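Long-range contacts in protein Pcdhgb2 (Mus musculus, PDB 5SZR), which probably mediates calcium-dependent cell adhesion and may help establish and maintain specific neuronal connections in the brain, being represented here by extracellular cadherin domains 3-6: residues A[172-176]-A[205-211]; A[215-220]-A[307-311]. All blocks are in the same frame, centred on the assembly; numbering follows the deposited sequence.

Contact 1: A[172-176]-A[205-211]; sequences TLDRE and ISDVNDN. With CA (calcium ion), chain N; CA (calcium ion), chain M; CA (calcium ion), chain O.
This is a calcium-mediated contact at the junction between two successive cadherin domains, EC4 and EC5. The loop 172-176, which carries the DRE motif (174-176) between strands 164-169 and 180-189, meets the end of strand 196-206 and the DxNDN linker motif (207-211). The backbones come closest where R175 CA lies 5.7 Å from I205 CA; from there the linker is extended through V208, then bends in an inverse gamma turn centred on N209, and D210 folds back with its carboxylate facing the loop. L173 CD1 packs on I205 CD1 at 4.1 Å, and R175 CB sits 3.8 Å from I205 CG2, so the base of the contact is apolar. Beyond it the carboxylates take over. Calcium M takes D174 OD1 (chi1 t, 2.3 Å), E176 OE1 (2.3 Å), D210 OD2 (2.3 Å), water 1 (2.4 Å), water 2 (2.5 Å) and E121 of the same domain. Calcium N takes E176 OE1 (2.9 Å) and OE2 (2.4 Å), D207 OD1 (2.3 Å), V208 O (2.4 Å), D210 OD1 (2.4 Å), E121 and, from the next domain, D243. E176 (m, p) and D210 (chi1 p) thus bridge both ions. N209 OD1 (2.4 Å) and N211 O (2.3 Å) bind calcium O, carrying the linker to the following domain, where D207 also has N247 as a partner. R175 offsets part of the charge: its NH2 makes a salt bridge to E176 OE2 (3.1 Å), and its NE donates to D207 OD1 at 3.1 Å, a hydrogen bond that is part of a salt bridge.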
loop_
_atom_site.group_PDB
_atom_site.type_symbol
_atom_site.label_atom_id
_atom_site.label_comp_id
_atom_site.label_asym_id
_atom_site.label_seq_id
_atom_site.Cartn_x
_atom_site.Cartn_y
_atom_site.Cartn_z
ATOM N N THR A 172 -18.596 0.387 0.658
ATOM C CA THR A 172 -17.541 0.844 -0.237
ATOM C C THR A 172 -16.304 -0.028 -0.076
ATOM O O THR A 172 -15.907 -0.371 1.042
ATOM C CB THR A 172 -17.183 2.302 0.044
ATOM O OG1 THR A 172 -17.085 2.497 1.458
ATOM C CG2 THR A 172 -18.238 3.238 -0.524
ATOM N N LEU A 173 -15.692 -0.381 -1.200
ATOM C CA LEU A 173 -14.526 -1.247 -1.198
ATOM C C LEU A 173 -13.247 -0.417 -1.172
ATOM O O LEU A 173 -13.255 0.800 -1.380
ATOM C CB LEU A 173 -14.558 -2.170 -2.411
ATOM C CG LEU A 173 -15.813 -3.058 -2.463
ATOM C CD1 LEU A 173 -16.055 -3.594 -3.863
ATOM C CD2 LEU A 173 -15.701 -4.199 -1.464
ATOM N N ASP A 174 -12.129 -1.093 -0.899
ATOM C CA ASP A 174 -10.831 -0.421 -0.850
ATOM C C ASP A 174 -9.756 -1.489 -1.035
ATOM O O ASP A 174 -9.477 -2.252 -0.106
ATOM C CB ASP A 174 -10.649 0.337 0.456
ATOM C CG ASP A 174 -9.306 1.049 0.537
ATOM O OD1 ASP A 174 -8.628 1.179 -0.503
ATOM O OD2 ASP A 174 -8.929 1.485 1.644
ATOM N N ARG A 175 -9.157 -1.521 -2.229
ATOM C CA ARG A 175 -8.122 -2.510 -2.515
ATOM C C ARG A 175 -6.939 -2.359 -1.569
ATOM O O ARG A 175 -6.339 -3.356 -1.149
ATOM C CB ARG A 175 -7.652 -2.387 -3.963
ATOM C CG ARG A 175 -6.748 -3.526 -4.401
ATOM C CD ARG A 175 -5.885 -3.136 -5.579
ATOM N NE ARG A 175 -4.871 -2.154 -5.202
ATOM C CZ ARG A 175 -3.691 -2.469 -4.677
ATOM N NH1 ARG A 175 -3.377 -3.738 -4.467
ATOM N NH2 ARG A 175 -2.822 -1.515 -4.364
ATOM N N GLU A 176 -6.590 -1.118 -1.223
ATOM C CA GLU A 176 -5.439 -0.885 -0.360
ATOM C C GLU A 176 -5.639 -1.458 1.040
ATOM O O GLU A 176 -4.651 -1.705 1.740
ATOM C CB GLU A 176 -5.131 0.614 -0.299
ATOM C CG GLU A 176 -4.370 1.148 -1.518
ATOM C CD GLU A 176 -5.227 1.253 -2.772
ATOM O OE1 GLU A 176 -6.393 1.688 -2.667
ATOM O OE2 GLU A 176 -4.735 0.902 -3.867
ATOM N N ILE A 205 -10.192 -7.731 -5.981
ATOM C CA ILE A 205 -10.487 -6.304 -6.042
ATOM C C ILE A 205 -9.414 -5.633 -6.889
ATOM O O ILE A 205 -8.229 -5.667 -6.537
ATOM C CB ILE A 205 -10.546 -5.683 -4.639
ATOM C CG1 ILE A 205 -11.543 -6.435 -3.750
ATOM C CG2 ILE A 205 -10.909 -4.211 -4.731
ATOM C CD1 ILE A 205 -12.983 -6.321 -4.203
ATOM N N SER A 206 -9.821 -5.033 -8.006
ATOM C CA SER A 206 -8.880 -4.385 -8.908
ATOM C C SER A 206 -8.636 -2.933 -8.488
ATOM O O SER A 206 -9.447 -2.312 -7.795
ATOM C CB SER A 206 -9.383 -4.446 -10.353
ATOM O OG SER A 206 -10.646 -3.822 -10.479
ATOM N N ASP A 207 -7.503 -2.395 -8.927
ATOM C CA ASP A 207 -7.023 -1.107 -8.440
ATOM C C ASP A 207 -7.593 0.056 -9.242
ATOM O O ASP A 207 -7.811 -0.045 -10.452
ATOM C CB ASP A 207 -5.494 -1.052 -8.477
ATOM C CG ASP A 207 -4.940 0.249 -7.906
ATOM O OD1 ASP A 207 -5.171 0.519 -6.707
ATOM O OD2 ASP A 207 -4.263 0.994 -8.650
ATOM N N VAL A 208 -7.831 1.160 -8.542
ATOM C CA VAL A 208 -8.185 2.451 -9.115
ATOM C C VAL A 208 -7.176 3.466 -8.587
ATOM O O VAL A 208 -6.635 3.308 -7.488
ATOM C CB VAL A 208 -9.640 2.842 -8.755
ATOM C CG1 VAL A 208 -9.952 4.279 -9.134
ATOM C CG2 VAL A 208 -10.619 1.898 -9.438
ATOM N N ASN A 209 -6.887 4.492 -9.389
ATOM C CA ASN A 209 -5.949 5.533 -8.971
ATOM C C ASN A 209 -6.674 6.490 -8.030
ATOM O O ASN A 209 -7.128 7.572 -8.412
ATOM C CB ASN A 209 -5.369 6.269 -10.172
ATOM C CG ASN A 209 -4.250 7.222 -9.782
ATOM O OD1 ASN A 209 -3.590 7.031 -8.761
ATOM N ND2 ASN A 209 -4.034 8.252 -10.593
ATOM N N ASP A 210 -6.775 6.085 -6.762
ATOM C CA ASP A 210 -7.425 6.911 -5.750
ATOM C C ASP A 210 -6.470 7.333 -4.638
ATOM O O ASP A 210 -6.921 7.764 -3.574
ATOM C CB ASP A 210 -8.643 6.188 -5.169
ATOM C CG ASP A 210 -8.314 4.790 -4.657
ATOM O OD1 ASP A 210 -7.265 4.232 -5.051
ATOM O OD2 ASP A 210 -9.113 4.248 -3.861
ATOM N N ASN A 211 -5.158 7.237 -4.862
ATOM C CA ASN A 211 -4.167 7.636 -3.868
ATOM C C ASN A 211 -3.152 8.565 -4.511
ATOM O O ASN A 211 -2.497 8.194 -5.490
ATOM C CB ASN A 211 -3.463 6.420 -3.262
ATOM C CG ASN A 211 -4.360 5.634 -2.330
ATOM O OD1 ASN A 211 -4.504 5.975 -1.155
ATOM N ND2 ASN A 211 -4.971 4.573 -2.849
HETATM CA CA CA N . -6.003 2.280 -5.425
HETATM CA CA CA M . -8.545 2.514 -2.425
HETATM CA CA CA O . -1.728 6.857 -7.249
HETATM O O HOH W 1 -10.694 2.986 -1.484
HETATM O O HOH W 2 -7.500 4.225 -0.916
#

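Contact 2: A[215-220]-A[307-311]; sequences FHQASY and ANVSM. With NAG (2-acetamido-2-deoxy-beta-D-glucopyranose), chain E; MAN (alpha-D-mannopyranose), chain Y.
In the EC5 cadherin domain, the start of edge strand 219-225 meets strand 306-316 in parallel, just after the chain has crossed over from the opposite sheet of the beta sandwich. F215 ends the short strand 214-215 of that other sheet; residues 216-218 make the crossing, and Y220 pairs with M311, their CA atoms 4.3 Å apart. Y220 N donates to S310 O at 2.8 Å, and M311 CA approaches Y220 O at 3.1 Å in a CA-H...O contact. Segment 307-311 is fully extended. A307, V309 and M311 point inward, the last two buried, while N308 points away and carries an N-linked NAG, its ND2 bonded to C1 of the sugar at 1.4 Å.

The central bump is V309 (chi1 p), which fills the hollow beneath the crossing. Its CG1 sits squarely over the F215 ring, 3.4 Å from the centroid and 8° off the normal, a CH-pi contact. Its CG2 reaches 3.4 Å from A218 O and meets the edge of the Y220 ring, 3.7 Å from CD2. F215 (chi1 m) also lies along A307, with CD1 4.2 Å from A307 CB, and goes on to A297 and Y252. Further along, the extended M311 side chain (t, t, m) brings CE to 3.8 Å from Y220 CB, beside A235 and V237. H216 ND1 and a mannose O6 are hydrogen-bonded at 2.9 Å. Within these segments one backbone hydrogen bond joins the strands, and Y220 carries the pairing on with R312; where the strands have yet to pair, apolar packing around V309 joins them, with both sugars outside it.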
loop_
_atom_site.group_PDB
_atom_site.type_symbol
_atom_site.label_atom_id
_atom_site.label_comp_id
_atom_site.label_asym_id
_atom_site.label_seq_id
_atom_site.Cartn_x
_atom_site.Cartn_y
_atom_site.Cartn_z
ATOM N N PHE A 215 5.089 12.665 -0.154
ATOM C CA PHE A 215 6.525 12.766 0.062
ATOM C C PHE A 215 6.900 12.247 1.444
ATOM O O PHE A 215 6.151 12.390 2.414
ATOM C CB PHE A 215 7.002 14.210 -0.098
ATOM C CG PHE A 215 7.187 14.634 -1.528
ATOM C CD1 PHE A 215 6.206 15.356 -2.186
ATOM C CD2 PHE A 215 8.345 14.307 -2.215
ATOM C CE1 PHE A 215 6.381 15.750 -3.507
ATOM C CE2 PHE A 215 8.522 14.689 -3.529
ATOM C CZ PHE A 215 7.542 15.415 -4.176
ATOM N N HIS A 216 8.086 11.640 1.522
ATOM C CA HIS A 216 8.545 11.037 2.770
ATOM C C HIS A 216 8.787 12.086 3.855
ATOM O O HIS A 216 8.703 11.771 5.048
ATOM C CB HIS A 216 9.813 10.223 2.497
ATOM C CG HIS A 216 10.266 9.384 3.651
ATOM N ND1 HIS A 216 9.869 8.076 3.822
ATOM C CD2 HIS A 216 11.104 9.661 4.679
ATOM C CE1 HIS A 216 10.430 7.587 4.912
ATOM N NE2 HIS A 216 11.184 8.527 5.452
ATOM N N GLN A 217 9.073 13.333 3.466
ATOM C CA GLN A 217 9.201 14.448 4.397
ATOM C C GLN A 217 8.221 15.556 4.030
ATOM O O GLN A 217 7.856 15.725 2.864
ATOM C CB GLN A 217 10.627 15.021 4.407
ATOM C CG GLN A 217 11.705 13.991 4.669
ATOM C CD GLN A 217 13.095 14.589 4.691
ATOM O OE1 GLN A 217 13.262 15.812 4.678
ATOM N NE2 GLN A 217 14.105 13.726 4.734
ATOM N N ALA A 218 7.812 16.326 5.043
ATOM C CA ALA A 218 6.904 17.446 4.815
ATOM C C ALA A 218 7.586 18.585 4.064
ATOM O O ALA A 218 6.922 19.338 3.341
ATOM C CB ALA A 218 6.354 17.949 6.148
ATOM N N SER A 219 8.894 18.738 4.236
ATOM C CA SER A 219 9.681 19.712 3.494
ATOM C C SER A 219 11.138 19.287 3.575
ATOM O O SER A 219 11.500 18.386 4.336
ATOM C CB SER A 219 9.489 21.133 4.034
ATOM O OG SER A 219 9.961 21.233 5.360
ATOM N N TYR A 220 11.974 19.946 2.777
ATOM C CA TYR A 220 13.371 19.563 2.638
ATOM C C TYR A 220 14.270 20.766 2.885
ATOM O O TYR A 220 14.115 21.808 2.239
ATOM C CB TYR A 220 13.645 18.974 1.250
ATOM C CG TYR A 220 13.069 17.583 1.042
ATOM C CD1 TYR A 220 13.823 16.449 1.323
ATOM C CD2 TYR A 220 11.779 17.406 0.558
ATOM C CE1 TYR A 220 13.305 15.177 1.129
ATOM C CE2 TYR A 220 11.256 16.142 0.362
ATOM C CZ TYR A 220 12.020 15.031 0.650
ATOM O OH TYR A 220 11.497 13.772 0.449
ATOM N N ALA A 307 1.523 15.542 -5.539
ATOM C CA ALA A 307 1.780 16.302 -4.325
ATOM C C ALA A 307 2.931 17.267 -4.573
ATOM O O ALA A 307 3.763 17.069 -5.465
ATOM C CB ALA A 307 2.105 15.396 -3.133
ATOM N N ASN A 308 2.968 18.316 -3.757
ATOM C CA ASN A 308 3.976 19.362 -3.823
ATOM C C ASN A 308 4.714 19.443 -2.499
ATOM O O ASN A 308 4.103 19.321 -1.431
ATOM C CB ASN A 308 3.341 20.706 -4.119
ATOM C CG ASN A 308 2.718 20.755 -5.477
ATOM O OD1 ASN A 308 3.285 20.250 -6.448
ATOM N ND2 ASN A 308 1.541 21.349 -5.569
ATOM N N VAL A 309 6.025 19.662 -2.567
ATOM C CA VAL A 309 6.850 19.759 -1.373
ATOM C C VAL A 309 7.828 20.910 -1.559
ATOM O O VAL A 309 8.292 21.183 -2.670
ATOM C CB VAL A 309 7.588 18.430 -1.078
ATOM C CG1 VAL A 309 8.608 18.122 -2.164
ATOM C CG2 VAL A 309 8.235 18.461 0.296
ATOM N N SER A 310 8.122 21.602 -0.464
ATOM C CA SER A 310 9.042 22.729 -0.486
ATOM C C SER A 310 10.441 22.266 -0.102
ATOM O O SER A 310 10.614 21.518 0.868
ATOM C CB SER A 310 8.578 23.837 0.460
ATOM O OG SER A 310 9.510 24.910 0.476
ATOM N N MET A 311 11.436 22.710 -0.863
ATOM C CA MET A 311 12.835 22.469 -0.541
ATOM C C MET A 311 13.558 23.801 -0.421
ATOM O O MET A 311 13.413 24.668 -1.287
ATOM C CB MET A 311 13.515 21.599 -1.598
ATOM C CG MET A 311 15.007 21.453 -1.381
ATOM S SD MET A 311 15.823 20.462 -2.638
ATOM C CE MET A 311 15.427 18.807 -2.080
HETATM C C1 NAG E . 1.050 21.368 -6.913
HETATM C C2 NAG E . -0.409 21.047 -7.198
HETATM C C3 NAG E . -0.630 20.995 -8.708
HETATM C C4 NAG E . -0.117 22.273 -9.367
HETATM C C5 NAG E . 1.311 22.585 -8.907
HETATM C C6 NAG E . 1.831 23.925 -9.375
HETATM C C7 NAG E . -1.414 19.743 -5.381
HETATM C C8 NAG E . -1.758 18.375 -4.877
HETATM N N2 NAG E . -0.808 19.797 -6.571
HETATM O O3 NAG E . -2.011 20.802 -8.995
HETATM O O4 NAG E . -0.123 22.123 -10.783
HETATM O O5 NAG E . 1.373 22.608 -7.476
HETATM O O6 NAG E . 1.018 24.476 -10.400
HETATM O O7 NAG E . -1.677 20.755 -4.740
HETATM C C1 MAN Y . 11.810 6.947 -1.094
HETATM C C2 MAN Y . 12.003 5.947 -2.244
HETATM C C3 MAN Y . 10.645 5.454 -2.746
HETATM C C4 MAN Y . 9.754 4.959 -1.597
HETATM C C5 MAN Y . 9.673 5.990 -0.459
HETATM C C6 MAN Y . 8.979 5.424 0.771
HETATM O O2 MAN Y . 12.694 4.768 -1.805
HETATM O O3 MAN Y . 10.786 4.417 -3.715
HETATM O O4 MAN Y . 8.446 4.730 -2.096
HETATM O O5 MAN Y . 11.005 6.416 -0.060
HETATM O O6 MAN Y . 8.738 6.485 1.688
#

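The two contacts follow one another along the chain: contact 1 closes at N211 and contact 2 opens at F215, yet their centres lie 25 Å apart, and the segments do not otherwise touch. Contact 1 belongs to the calcium-binding junction at the end of one cadherin domain; contact 2 lies within the next, joining its first strands to strand 306-316. The linker 207-211 leads through the short strand 214-215 into the crossing between the two sheets. The calcium site holding N209 and N211 also takes D241 and D299 from the second domain, tying the two domains together, as in cadherins generally, where bound calcium stiffens the junctions, while the crossing begins the next sandwich.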